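Local coordinates for putative aldo/keto reductase (Salmonella enterica subsp. enterica serovar Typhimurium, PDB 4R9O), which probably works as an NADP-dependent oxidoreductase of the aldo/keto reductase family, built on a TIM barrel, at residues His54-Tyr58 and Gly59-Cys63; His108-Leu111 and Ser112-Ser116; Arg290-Lys293 and Ala294-Tyr298; Val189-Pro192 and Leu193-Asp196; Trp30-Ala34 and Arg35-Ser39. All coordinates share one frame; numbering follows the deposited sequence.

Interaction 1 of 5, residues His54-Tyr58 and Gly59-Cys63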
loop_
_atom_site.group_PDB
_atom_site.type_symbol
_atom_site.label_atom_id
_atom_site.label_comp_id
_atom_site.label_asym_id
_atom_site.label_seq_id
_atom_site.Cartn_x
_atom_site.Cartn_y
_atom_site.Cartn_z
ATOM N N HIS C 54 -30.428 -14.328 8.736
ATOM C CA HIS C 54 -31.113 -13.032 8.805
ATOM C C HIS C 54 -30.253 -11.976 9.501
ATOM O O HIS C 54 -29.184 -12.292 10.017
ATOM C CB HIS C 54 -32.445 -13.166 9.555
ATOM C CG HIS C 54 -33.526 -13.829 8.751
ATOM N ND1 HIS C 54 -34.346 -13.128 7.900
ATOM C CD2 HIS C 54 -33.902 -15.125 8.667
ATOM C CE1 HIS C 54 -35.191 -13.969 7.317
ATOM N NE2 HIS C 54 -34.942 -15.187 7.769
ATOM N N ALA C 55 -30.742 -10.735 9.541
ATOM C CA ALA C 55 -30.134 -9.686 10.371
ATOM C C ALA C 55 -31.174 -8.618 10.652
ATOM O O ALA C 55 -32.086 -8.424 9.857
ATOM C CB ALA C 55 -28.905 -9.068 9.699
ATOM N N ASP C 56 -31.042 -7.920 11.768
ATOM C CA ASP C 56 -32.027 -6.889 12.084
ATOM C C ASP C 56 -32.102 -5.825 10.971
ATOM O O ASP C 56 -33.193 -5.409 10.584
ATOM C CB ASP C 56 -31.733 -6.250 13.451
ATOM C CG ASP C 56 -30.350 -5.596 13.532
ATOM O OD1 ASP C 56 -29.449 -5.940 12.729
ATOM O OD2 ASP C 56 -30.177 -4.742 14.428
ATOM N N ILE C 57 -30.958 -5.428 10.420
ATOM C CA ILE C 57 -30.934 -4.320 9.462
ATOM C C ILE C 57 -31.402 -4.649 8.028
ATOM O O ILE C 57 -31.746 -3.734 7.271
ATOM C CB ILE C 57 -29.517 -3.723 9.345
ATOM C CG1 ILE C 57 -28.552 -4.761 8.771
ATOM C CG2 ILE C 57 -29.025 -3.200 10.693
ATOM C CD1 ILE C 57 -27.396 -4.138 8.010
ATOM N N TYR C 58 -31.414 -5.930 7.650
ATOM C CA TYR C 58 -31.649 -6.301 6.244
ATOM C C TYR C 58 -32.958 -5.730 5.708
ATOM O O TYR C 58 -33.977 -5.714 6.406
ATOM C CB TYR C 58 -31.653 -7.824 6.065
ATOM C CG TYR C 58 -30.294 -8.490 6.189
ATOM C CD1 TYR C 58 -29.114 -7.766 6.026
ATOM C CD2 TYR C 58 -30.196 -9.842 6.493
ATOM C CE1 TYR C 58 -27.872 -8.380 6.152
ATOM C CE2 TYR C 58 -28.971 -10.463 6.612
ATOM C CZ TYR C 58 -27.813 -9.733 6.446
ATOM O OH TYR C 58 -26.600 -10.374 6.582
ATOM N N GLY C 59 -32.907 -5.237 4.474
ATOM C CA GLY C 59 -34.078 -4.728 3.792
ATOM C C GLY C 59 -34.648 -3.508 4.483
ATOM O O GLY C 59 -35.852 -3.264 4.442
ATOM N N GLY C 60 -33.776 -2.738 5.126
ATOM C CA GLY C 60 -34.207 -1.549 5.829
ATOM C C GLY C 60 -35.039 -1.903 7.045
ATOM O O GLY C 60 -36.080 -1.293 7.287
ATOM N N TYR C 61 -34.571 -2.893 7.804
ATOM C CA TYR C 61 -35.258 -3.390 8.997
ATOM C C TYR C 61 -36.629 -3.973 8.645
ATOM O O TYR C 61 -37.592 -3.790 9.387
ATOM C CB TYR C 61 -35.417 -2.281 10.059
ATOM C CG TYR C 61 -34.105 -1.730 10.615
ATOM C CD1 TYR C 61 -33.499 -2.305 11.728
ATOM C CD2 TYR C 61 -33.489 -0.626 10.034
ATOM C CE1 TYR C 61 -32.298 -1.803 12.246
ATOM C CE2 TYR C 61 -32.296 -0.117 10.538
ATOM C CZ TYR C 61 -31.711 -0.706 11.646
ATOM O OH TYR C 61 -30.536 -0.197 12.151
ATOM N N GLN C 62 -36.711 -4.689 7.528
ATOM C CA GLN C 62 -37.991 -5.255 7.094
ATOM C C GLN C 62 -37.980 -6.756 6.839
ATOM O O GLN C 62 -39.042 -7.392 6.875
ATOM C CB GLN C 62 -38.473 -4.569 5.816
ATOM C CG GLN C 62 -38.895 -3.135 5.965
ATOM C CD GLN C 62 -39.285 -2.544 4.625
ATOM O OE1 GLN C 62 -38.425 -2.161 3.831
ATOM N NE2 GLN C 62 -40.583 -2.494 4.353
ATOM N N CYS C 63 -36.808 -7.322 6.549
ATOM C CA CYS C 63 -36.746 -8.718 6.104
ATOM C C CYS C 63 -37.149 -9.699 7.193
ATOM O O CYS C 63 -37.815 -10.689 6.902
ATOM C CB CYS C 63 -35.345 -9.079 5.596
ATOM S SG CYS C 63 -34.956 -8.408 3.963
#
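The turn that follows barrel strand 51-53 carries Y58, the probable proton donor of this aldo/keto reductase, and it is closed by I57 and Y58 meeting Y61 and C63. Two carbonyls do most of the closing. I57 O accepts from Y61 N at 3.0 Å, the donor standing well above the carbonyl plane. Y58 O takes two N-H groups, from Q62 N in the carbonyl plane at 3.1 Å and from C63 N above it at 3.3 Å, which ties the backbone of the tyrosine to the start of helix 63-73. G59, G60 and Y61 all have positive phi, a conformation that comes easily to the two glycines. Beside the backbone bonds, the Y61 ring lies back over the chain: I57 CA packs on one face in a CH-pi contact, 4.0 Å from the ring centroid, while I57 CG2 touches the phenol end. Y61 OH is bonded to T91 N. The Y58 ring diverges from that of Y61, with CG anti to the carbonyl carbon (chi1 -72°) and A55 CB centred over one face. Its OH is hydrogen-bonded to K86 NZ, a tyrosine-lysine pair familiar from aldo/keto reductase active sites, and a second subunit reaches the turn through Q227, which bonds G59 N. At the root of the Y58 side chain, CB rests against C63 CB at 3.9 Å.

Interaction 2 of 5, residues His108-Leu111 and Ser112-Ser116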
loop_
_atom_site.group_PDB
_atom_site.type_symbol
_atom_site.label_atom_id
_atom_site.label_comp_id
_atom_site.label_asym_id
_atom_site.label_seq_id
_atom_site.Cartn_x
_atom_site.Cartn_y
_atom_site.Cartn_z
ATOM N N HIS C 108 -28.957 -2.740 23.988
ATOM C CA HIS C 108 -29.277 -2.816 22.562
ATOM C C HIS C 108 -29.240 -4.256 22.020
ATOM O O HIS C 108 -30.083 -4.652 21.214
ATOM C CB HIS C 108 -28.317 -1.946 21.749
ATOM C CG HIS C 108 -28.536 -2.037 20.269
ATOM N ND1 HIS C 108 -29.543 -1.354 19.622
ATOM C CD2 HIS C 108 -27.881 -2.740 19.313
ATOM C CE1 HIS C 108 -29.502 -1.632 18.330
ATOM N NE2 HIS C 108 -28.501 -2.469 18.116
ATOM N N ILE C 109 -28.257 -5.032 22.451
ATOM C CA ILE C 109 -28.165 -6.418 22.019
ATOM C C ILE C 109 -29.405 -7.180 22.495
ATOM O O ILE C 109 -30.042 -7.909 21.727
ATOM C CB ILE C 109 -26.873 -7.087 22.547
ATOM C CG1 ILE C 109 -25.648 -6.411 21.911
ATOM C CG2 ILE C 109 -26.910 -8.585 22.268
ATOM C CD1 ILE C 109 -24.266 -6.832 22.510
ATOM N N ILE C 110 -29.764 -6.978 23.756
ATOM C CA ILE C 110 -30.921 -7.653 24.318
ATOM C C ILE C 110 -32.198 -7.220 23.599
ATOM O O ILE C 110 -33.004 -8.058 23.211
ATOM C CB ILE C 110 -31.046 -7.381 25.829
ATOM C CG1 ILE C 110 -29.855 -8.010 26.566
ATOM C CG2 ILE C 110 -32.386 -7.887 26.367
ATOM C CD1 ILE C 110 -29.899 -7.849 28.063
ATOM N N LEU C 111 -32.365 -5.915 23.410
ATOM C CA LEU C 111 -33.571 -5.392 22.778
ATOM C C LEU C 111 -33.645 -5.798 21.304
ATOM O O LEU C 111 -34.727 -6.063 20.793
ATOM C CB LEU C 111 -33.643 -3.874 22.920
ATOM C CG LEU C 111 -33.865 -3.347 24.350
ATOM C CD1 LEU C 111 -33.976 -1.825 24.365
ATOM C CD2 LEU C 111 -35.069 -3.995 25.043
ATOM N N SER C 112 -32.499 -5.863 20.631
ATOM C CA SER C 112 -32.464 -6.327 19.237
ATOM C C SER C 112 -32.917 -7.778 19.085
ATOM O O SER C 112 -33.717 -8.098 18.207
ATOM C CB SER C 112 -31.062 -6.179 18.660
ATOM O OG SER C 112 -30.709 -4.813 18.582
ATOM N N ALA C 113 -32.391 -8.652 19.940
ATOM C CA ALA C 113 -32.770 -10.061 19.930
ATOM C C ALA C 113 -34.256 -10.235 20.208
ATOM O O ALA C 113 -34.917 -11.078 19.602
ATOM C CB ALA C 113 -31.953 -10.836 20.948
ATOM N N GLU C 114 -34.779 -9.435 21.128
ATOM C CA GLU C 114 -36.190 -9.520 21.479
ATOM C C GLU C 114 -37.073 -9.006 20.344
ATOM O O GLU C 114 -38.123 -9.588 20.064
ATOM C CB GLU C 114 -36.453 -8.767 22.785
ATOM C CG GLU C 114 -36.315 -9.691 23.994
ATOM C CD GLU C 114 -36.099 -8.970 25.306
ATOM O OE1 GLU C 114 -36.139 -7.718 25.325
ATOM O OE2 GLU C 114 -35.892 -9.670 26.323
ATOM N N GLN C 115 -36.644 -7.947 19.663
ATOM C CA GLN C 115 -37.364 -7.506 18.465
ATOM C C GLN C 115 -37.321 -8.588 17.375
ATOM O O GLN C 115 -38.310 -8.808 16.670
ATOM C CB GLN C 115 -36.793 -6.192 17.923
ATOM C CG GLN C 115 -37.483 -4.952 18.453
ATOM C CD GLN C 115 -38.992 -4.994 18.259
ATOM O OE1 GLN C 115 -39.484 -5.198 17.149
ATOM N NE2 GLN C 115 -39.732 -4.817 19.347
ATOM N N SER C 116 -36.177 -9.259 17.250
ATOM C CA SER C 116 -36.026 -10.345 16.289
ATOM C C SER C 116 -37.048 -11.441 16.561
ATOM O O SER C 116 -37.738 -11.892 15.645
ATOM C CB SER C 116 -34.605 -10.924 16.326
ATOM O OG SER C 116 -33.676 -10.020 15.749
#
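S112 meets H108, one turn earlier on helix 106-119, with both its hydroxyl and its backbone N-H. From the serine backbone, CB lies 3.1 Å from H108 O, and OG continues to the same carbonyl, donating to H108 O at 2.7 Å. With OG anti to its own carbonyl carbon (chi1 -65°), the hydroxyl is folded back along the preceding turn. H108 O also accepts S112 N at 2.8 Å, and the two donors come in from opposite faces of the carbonyl plane. Beyond the bond, OG sits over one face of the H108 imidazole, displaced toward its rim, with NE2 3.3 Å away. The histidine ring is brought there by CG being anti to the backbone N (chi1 177°).

Further along, the regular helical bonds continue, A113 N to I109 O and E114 N to I110 O. E114 stretches out beside I110, its carboxylate touching I110 CG2 and, through OE1, L111 CD2 at 3.9 Å. The buried side of the helix lies on strands 82-90 and 125-130 and on helix 139-151, where I109 and A113 are held. The chemistry implies that S112, a polar residue in a buried position, spends its hydroxyl proton inside its own helix, on a carbonyl that already receives the normal backbone bond.

Interaction 3 of 5, residues Arg290-Lys293 and Ala294-Tyr298; sequences RIRK and AALGY
K293 and Y298 lie side by side where the last helix of the chain ends, and the last carbonyls of that helix, R290 to K293, each find an N-H. R290 O accepts from A294 N at 2.9 Å and I291 O from A295 N at 3.1 Å. R292 O takes L296 N in its carbonyl plane, with A295 N as a weak second donor; Q191 NE2 adds another weak bond. K293 O receives G297 N at 2.7 Å, plus a weak bond from L296 N. This is the C-terminal end of helix 285-296, which in this TIM-barrel protein packs on helix 227-240 through I291 and A294; G297 leaves helical geometry with positive phi, at angles that suit glycine. Among side chains, R290 NH1 forms a salt bridge with E239 of helix 227-240. The extended K293 chain runs along the Y298 ring, CE lying over one face 3.6 Å from the centroid in a CH-pi contact. Y298 is poorly ordered, which makes that contact less certain. L296 CD1 rests over one face of the R292 guanidinium, 4.2 Å from NE.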
loop_
_atom_site.group_PDB
_atom_site.type_symbol
_atom_site.label_atom_id
_atom_site.label_comp_id
_atom_site.label_asym_id
_atom_site.label_seq_id
_atom_site.Cartn_x
_atom_site.Cartn_y
_atom_site.Cartn_z
ATOM N N ARG C 290 -5.882 -23.247 -10.455
ATOM C CA ARG C 290 -6.173 -22.578 -11.719
ATOM C C ARG C 290 -7.250 -21.517 -11.536
ATOM O O ARG C 290 -7.150 -20.418 -12.080
ATOM C CB ARG C 290 -6.628 -23.578 -12.780
ATOM C CG ARG C 290 -5.643 -23.798 -13.896
ATOM C CD ARG C 290 -6.355 -24.395 -15.106
ATOM N NE ARG C 290 -6.912 -25.711 -14.809
ATOM C CZ ARG C 290 -7.801 -26.343 -15.572
ATOM N NH1 ARG C 290 -8.243 -27.540 -15.216
ATOM N NH2 ARG C 290 -8.246 -25.778 -16.689
ATOM N N ILE C 291 -8.291 -21.866 -10.787
ATOM C CA ILE C 291 -9.321 -20.908 -10.399
ATOM C C ILE C 291 -8.754 -19.723 -9.623
ATOM O O ILE C 291 -9.009 -18.570 -9.965
ATOM C CB ILE C 291 -10.397 -21.562 -9.540
ATOM C CG1 ILE C 291 -11.160 -22.564 -10.379
ATOM C CG2 ILE C 291 -11.390 -20.510 -9.050
ATOM C CD1 ILE C 291 -11.731 -21.893 -11.557
ATOM N N ARG C 292 -8.002 -20.019 -8.570
ATOM C CA ARG C 292 -7.385 -18.975 -7.754
ATOM C C ARG C 292 -6.636 -17.972 -8.624
ATOM O O ARG C 292 -6.814 -16.759 -8.484
ATOM C CB ARG C 292 -6.436 -19.587 -6.721
ATOM C CG ARG C 292 -5.604 -18.554 -5.956
ATOM C CD ARG C 292 -4.534 -19.222 -5.114
ATOM N NE ARG C 292 -3.615 -18.253 -4.511
ATOM C CZ ARG C 292 -3.718 -17.793 -3.265
ATOM N NH1 ARG C 292 -4.705 -18.210 -2.479
ATOM N NH2 ARG C 292 -2.840 -16.910 -2.798
ATOM N N LYS C 293 -5.820 -18.498 -9.533
ATOM C CA LYS C 293 -4.934 -17.694 -10.362
ATOM C C LYS C 293 -5.690 -16.908 -11.433
ATOM O O LYS C 293 -5.347 -15.768 -11.735
ATOM C CB LYS C 293 -3.874 -18.595 -11.003
ATOM C CG LYS C 293 -2.952 -19.237 -9.966
ATOM C CD LYS C 293 -1.928 -20.175 -10.591
ATOM C CE LYS C 293 -0.967 -20.714 -9.528
ATOM N NZ LYS C 293 0.084 -21.585 -10.105
ATOM N N ALA C 294 -6.718 -17.514 -12.004
ATOM C CA ALA C 294 -7.560 -16.805 -12.961
ATOM C C ALA C 294 -8.183 -15.570 -12.300
ATOM O O ALA C 294 -8.310 -14.514 -12.927
ATOM C CB ALA C 294 -8.629 -17.723 -13.510
ATOM N N ALA C 295 -8.527 -15.703 -11.021
ATOM C CA ALA C 295 -9.145 -14.621 -10.256
ATOM C C ALA C 295 -8.165 -13.530 -9.821
ATOM O O ALA C 295 -8.553 -12.371 -9.702
ATOM C CB ALA C 295 -9.834 -15.185 -9.046
ATOM N N LEU C 296 -6.912 -13.893 -9.561
ATOM C CA LEU C 296 -5.914 -12.909 -9.131
ATOM C C LEU C 296 -5.125 -12.339 -10.309
ATOM O O LEU C 296 -4.869 -11.139 -10.370
ATOM C CB LEU C 296 -4.933 -13.527 -8.127
ATOM C CG LEU C 296 -5.493 -14.013 -6.794
ATOM C CD1 LEU C 296 -4.374 -14.331 -5.828
ATOM C CD2 LEU C 296 -6.426 -12.966 -6.213
ATOM N N GLY C 297 -4.739 -13.215 -11.235
ATOM C CA GLY C 297 -3.849 -12.847 -12.325
ATOM C C GLY C 297 -2.440 -13.342 -12.047
ATOM O O GLY C 297 -1.553 -13.216 -12.898
ATOM N N TYR C 298 -2.276 -13.902 -10.843
ATOM C CA TYR C 298 -1.034 -14.469 -10.299
ATOM C C TYR C 298 0.129 -14.519 -11.278
ATOM O O TYR C 298 1.285 -14.572 -10.874
ATOM C CB TYR C 298 -1.315 -15.880 -9.758
ATOM C CG TYR C 298 -0.118 -16.813 -9.749
ATOM C CD1 TYR C 298 0.742 -16.871 -8.655
ATOM C CD2 TYR C 298 0.162 -17.625 -10.844
ATOM C CE1 TYR C 298 1.836 -17.725 -8.651
ATOM C CE2 TYR C 298 1.251 -18.473 -10.850
ATOM C CZ TYR C 298 2.086 -18.521 -9.753
ATOM O OH TYR C 298 3.171 -19.371 -9.765
#

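Interaction 4 of 5, residues Val189-Pro192 and Leu193-Asp196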
loop_
_atom_site.group_PDB
_atom_site.type_symbol
_atom_site.label_atom_id
_atom_site.label_comp_id
_atom_site.label_asym_id
_atom_site.label_seq_id
_atom_site.Cartn_x
_atom_site.Cartn_y
_atom_site.Cartn_z
ATOM N N VAL C 189 -13.013 -14.161 -5.887
ATOM C CA VAL C 189 -12.943 -12.715 -6.109
ATOM C C VAL C 189 -12.427 -11.973 -4.871
ATOM O O VAL C 189 -11.932 -10.850 -4.961
ATOM C CB VAL C 189 -14.343 -12.165 -6.503
ATOM C CG1 VAL C 189 -14.297 -10.682 -6.809
ATOM C CG2 VAL C 189 -14.885 -12.923 -7.693
ATOM N N HIS C 190 -12.552 -12.603 -3.709
ATOM C CA HIS C 190 -12.123 -11.994 -2.459
ATOM C C HIS C 190 -11.439 -13.041 -1.594
ATOM O O HIS C 190 -12.111 -13.782 -0.873
ATOM C CB HIS C 190 -13.316 -11.382 -1.710
ATOM C CG HIS C 190 -12.924 -10.635 -0.469
ATOM N ND1 HIS C 190 -12.399 -9.366 -0.506
ATOM C CD2 HIS C 190 -12.962 -10.994 0.838
ATOM C CE1 HIS C 190 -12.137 -8.963 0.728
ATOM N NE2 HIS C 190 -12.473 -9.932 1.561
ATOM N N GLN C 191 -10.106 -13.092 -1.666
ATOM C CA GLN C 191 -9.338 -14.167 -1.042
ATOM C C GLN C 191 -8.405 -13.824 0.140
ATOM O O GLN C 191 -7.629 -14.698 0.548
ATOM C CB GLN C 191 -8.470 -14.867 -2.111
ATOM C CG GLN C 191 -9.209 -15.418 -3.345
ATOM C CD GLN C 191 -8.275 -16.198 -4.289
ATOM O OE1 GLN C 191 -7.353 -16.886 -3.841
ATOM N NE2 GLN C 191 -8.499 -16.069 -5.593
ATOM N N PRO C 192 -8.465 -12.594 0.707
ATOM C CA PRO C 192 -7.402 -12.360 1.695
ATOM C C PRO C 192 -7.513 -13.231 2.948
ATOM O O PRO C 192 -6.500 -13.487 3.590
ATOM C CB PRO C 192 -7.578 -10.878 2.051
ATOM C CG PRO C 192 -9.017 -10.585 1.795
ATOM C CD PRO C 192 -9.382 -11.436 0.612
ATOM N N LEU C 193 -8.711 -13.697 3.283
ATOM C CA LEU C 193 -8.873 -14.442 4.532
ATOM C C LEU C 193 -8.224 -15.834 4.461
ATOM O O LEU C 193 -8.056 -16.511 5.485
ATOM C CB LEU C 193 -10.355 -14.560 4.886
ATOM C CG LEU C 193 -11.017 -13.197 5.132
ATOM C CD1 LEU C 193 -12.457 -13.383 5.588
ATOM C CD2 LEU C 193 -10.228 -12.353 6.144
ATOM N N LEU C 194 -7.867 -16.250 3.252
ATOM C CA LEU C 194 -7.213 -17.539 3.052
ATOM C C LEU C 194 -5.852 -17.578 3.725
ATOM O O LEU C 194 -5.405 -18.631 4.190
ATOM C CB LEU C 194 -7.049 -17.834 1.564
ATOM C CG LEU C 194 -8.221 -18.533 0.860
ATOM C CD1 LEU C 194 -9.471 -17.665 0.857
ATOM C CD2 LEU C 194 -7.816 -18.905 -0.549
ATOM N N LEU C 195 -5.200 -16.420 3.779
ATOM C CA LEU C 195 -3.826 -16.366 4.250
ATOM C C LEU C 195 -3.590 -15.358 5.381
ATOM O O LEU C 195 -2.476 -15.278 5.907
ATOM C CB LEU C 195 -2.898 -16.059 3.073
ATOM C CG LEU C 195 -2.945 -17.084 1.926
ATOM C CD1 LEU C 195 -2.053 -16.663 0.774
ATOM C CD2 LEU C 195 -2.557 -18.478 2.407
ATOM N N ASP C 196 -4.612 -14.604 5.782
ATOM C CA ASP C 196 -4.374 -13.572 6.800
ATOM C C ASP C 196 -4.579 -14.045 8.246
ATOM O O ASP C 196 -4.429 -13.261 9.179
ATOM C CB ASP C 196 -5.231 -12.321 6.535
ATOM C CG ASP C 196 -6.680 -12.457 7.011
ATOM O OD1 ASP C 196 -7.113 -13.552 7.437
ATOM O OD2 ASP C 196 -7.379 -11.417 7.016
#
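P192, L193 and Q191, with L194 close behind, make up most of two overlapping four-residue turns, Q191-L194 and P192-L195, in the barrel loop after strand 182-185. P192 contributes chiefly through its backbone. P192 O accepts from L195 N at 3.2 Å, a nearly straight bond (160°) whose donor stands above the carbonyl plane, and takes a weaker one from D196 N; D196 CB lies against the same oxygen. One residue earlier, Q191 O receives L194 N at 3.1 Å, again from above its plane. The pyrrolidine ring lies the other way, with CD centred over one face of the H190 imidazole, 3.5 Å above its plane. L193 takes part through the backbone of the turn, while its side chain touches V184 of strand 182-185 and T198. The side chains of L193 and N162, a probable NADP(+)-binding residue, are about 6 Å apart.

The Q191 side chain extends past CG, anti to the carbonyl carbon (chi1 -55°), and crosses that of L194: OE1 is 3.9 Å from L194 CD2, and L194 CD1 packs near Q191 O. The amide nitrogen of Q191 is bonded to P188 O, and D196 OD1 accepts from T198 N. The turn thus sits between strand 182-185 and helix 198-205, with Q191 and L194 pressed on W252 of helix 245-254 and on helix 285-296, and L194 and L195 also meeting P135 of the third subunit.

Interaction 5 of 5, residues Trp30-Ala34 and Arg35-Ser39; sequences WNMSA and RQLVS
A capping box opens helix 34-46, formed by S33 at the N-cap and Q36 three residues on. S33 OG accepts from Q36 N at 3.1 Å with a fairly straight bond (160°). In return, Q36 OE1 takes S33 N at 3.3 Å, in the plane of the amide and on one of its lone pairs. The exchange depends on S33 OG lying between its own backbone N and carbonyl carbon (chi1 66°), which points the hydroxyl at the first turn; OG also makes a weak bond to Q36 OE1. The N-H of the N-cap residue and one in the first turn are thereby each given a side-chain acceptor. In the TIM-barrel fold, helix 34-46 comes after the short helix 27-30 and is backed by helix 63-73, where A34 and R35 touch L73 and L37 and V38 touch A70. Regular bonding then takes over, L37 N donating to S33 O at 3.0 Å and V38 N to A34 O. Just before the cap, the extended M32 chain brings SD to 3.9 Å from L37 CA and 4.1 Å from L37 CD1. The M32 side chain is also about 5 Å from G267, a probable NADP(+)-binding residue.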
loop_
_atom_site.group_PDB
_atom_site.type_symbol
_atom_site.label_atom_id
_atom_site.label_comp_id
_atom_site.label_asym_id
_atom_site.label_seq_id
_atom_site.Cartn_x
_atom_site.Cartn_y
_atom_site.Cartn_z
ATOM N N TRP C 30 -37.074 -9.620 -3.811
ATOM C CA TRP C 30 -37.685 -10.749 -4.525
ATOM C C TRP C 30 -39.152 -10.489 -4.844
ATOM O O TRP C 30 -39.721 -11.128 -5.735
ATOM C CB TRP C 30 -37.574 -12.043 -3.717
ATOM C CG TRP C 30 -36.174 -12.442 -3.360
ATOM C CD1 TRP C 30 -35.015 -11.913 -3.847
ATOM C CD2 TRP C 30 -35.793 -13.461 -2.430
ATOM N NE1 TRP C 30 -33.932 -12.542 -3.278
ATOM C CE2 TRP C 30 -34.382 -13.491 -2.398
ATOM C CE3 TRP C 30 -36.509 -14.353 -1.622
ATOM C CZ2 TRP C 30 -33.675 -14.373 -1.586
ATOM C CZ3 TRP C 30 -35.806 -15.230 -0.818
ATOM C CH2 TRP C 30 -34.399 -15.230 -0.803
ATOM N N ASN C 31 -39.762 -9.565 -4.105
ATOM C CA ASN C 31 -41.181 -9.238 -4.265
ATOM C C ASN C 31 -42.091 -10.463 -4.114
ATOM O O ASN C 31 -42.934 -10.742 -4.975
ATOM C CB ASN C 31 -41.428 -8.565 -5.620
ATOM C CG ASN C 31 -40.786 -7.191 -5.715
ATOM O OD1 ASN C 31 -40.116 -6.871 -6.698
ATOM N ND2 ASN C 31 -40.987 -6.372 -4.688
ATOM N N MET C 32 -41.912 -11.187 -3.012
ATOM C CA MET C 32 -42.732 -12.355 -2.704
ATOM C C MET C 32 -43.875 -12.019 -1.750
ATOM O O MET C 32 -43.698 -11.264 -0.791
ATOM C CB MET C 32 -41.879 -13.466 -2.086
ATOM C CG MET C 32 -41.094 -14.321 -3.066
ATOM S SD MET C 32 -40.250 -15.679 -2.210
ATOM C CE MET C 32 -39.408 -16.477 -3.578
ATOM N N SER C 33 -45.049 -12.579 -2.020
ATOM C CA SER C 33 -46.135 -12.572 -1.051
ATOM C C SER C 33 -45.749 -13.507 0.085
ATOM O O SER C 33 -44.838 -14.330 -0.067
ATOM C CB SER C 33 -47.446 -13.031 -1.687
ATOM O OG SER C 33 -47.348 -14.391 -2.058
ATOM N N ALA C 34 -46.435 -13.400 1.216
ATOM C CA ALA C 34 -46.114 -14.264 2.346
ATOM C C ALA C 34 -46.338 -15.732 1.965
ATOM O O ALA C 34 -45.578 -16.604 2.381
ATOM C CB ALA C 34 -46.941 -13.883 3.566
ATOM N N ARG C 35 -47.365 -15.990 1.151
ATOM C CA ARG C 35 -47.671 -17.352 0.714
ATOM C C ARG C 35 -46.610 -17.910 -0.239
ATOM O O ARG C 35 -46.239 -19.084 -0.153
ATOM C CB ARG C 35 -49.060 -17.405 0.067
ATOM C CG ARG C 35 -50.153 -17.866 1.023
ATOM C CD ARG C 35 -51.546 -17.393 0.593
ATOM N NE ARG C 35 -51.761 -16.052 1.117
ATOM C CZ ARG C 35 -52.347 -15.784 2.279
ATOM N NH1 ARG C 35 -52.839 -16.764 3.027
ATOM N NH2 ARG C 35 -52.462 -14.524 2.676
ATOM N N GLN C 36 -46.099 -17.069 -1.130
ATOM C CA GLN C 36 -45.011 -17.486 -2.004
ATOM C C GLN C 36 -43.727 -17.775 -1.219
ATOM O O GLN C 36 -42.956 -18.665 -1.578
ATOM C CB GLN C 36 -44.750 -16.427 -3.069
ATOM C CG GLN C 36 -45.672 -16.541 -4.274
ATOM C CD GLN C 36 -45.480 -15.400 -5.242
ATOM O OE1 GLN C 36 -45.344 -14.246 -4.831
ATOM N NE2 GLN C 36 -45.455 -15.712 -6.539
ATOM N N LEU C 37 -43.507 -17.028 -0.145
ATOM C CA LEU C 37 -42.349 -17.255 0.712
ATOM C C LEU C 37 -42.474 -18.595 1.447
ATOM O O LEU C 37 -41.493 -19.325 1.599
ATOM C CB LEU C 37 -42.197 -16.106 1.703
ATOM C CG LEU C 37 -40.992 -16.138 2.632
ATOM C CD1 LEU C 37 -39.723 -16.353 1.814
ATOM C CD2 LEU C 37 -40.941 -14.841 3.426
ATOM N N VAL C 38 -43.688 -18.921 1.885
ATOM C CA VAL C 38 -43.952 -20.219 2.494
ATOM C C VAL C 38 -43.516 -21.351 1.565
ATOM O O VAL C 38 -42.815 -22.278 1.980
ATOM C CB VAL C 38 -45.450 -20.398 2.838
ATOM C CG1 VAL C 38 -45.760 -21.861 3.133
ATOM C CG2 VAL C 38 -45.842 -19.495 4.009
ATOM N N SER C 39 -43.940 -21.266 0.307
ATOM C CA SER C 39 -43.618 -22.284 -0.689
ATOM C C SER C 39 -42.112 -22.393 -0.941
ATOM O O SER C 39 -41.581 -23.499 -1.065
ATOM C CB SER C 39 -44.345 -21.981 -2.001
ATOM O OG SER C 39 -45.729 -21.831 -1.763
#

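Overall arrangement
All five contacts are local, within a turn or along a helix, yet their settings differ. Interactions 1, 2 and 4 are partly buried, whereas interactions 3 and 5 are surface contacts at a helix end and a helix start. Interactions 1 and 2 touch through D56 and S112, and interactions 3 and 4 pack together through R292, Q191 and L194, both also meeting the third subunit; interaction 2 lies across the chain centre from both 3 and 4, about 42 Å separating the centres of 2 and 3. Doubly used carbonyls occur in interactions 1, 2 and 5, while only 5 has a capping box and 3 adds an aliphatic chain on a ring.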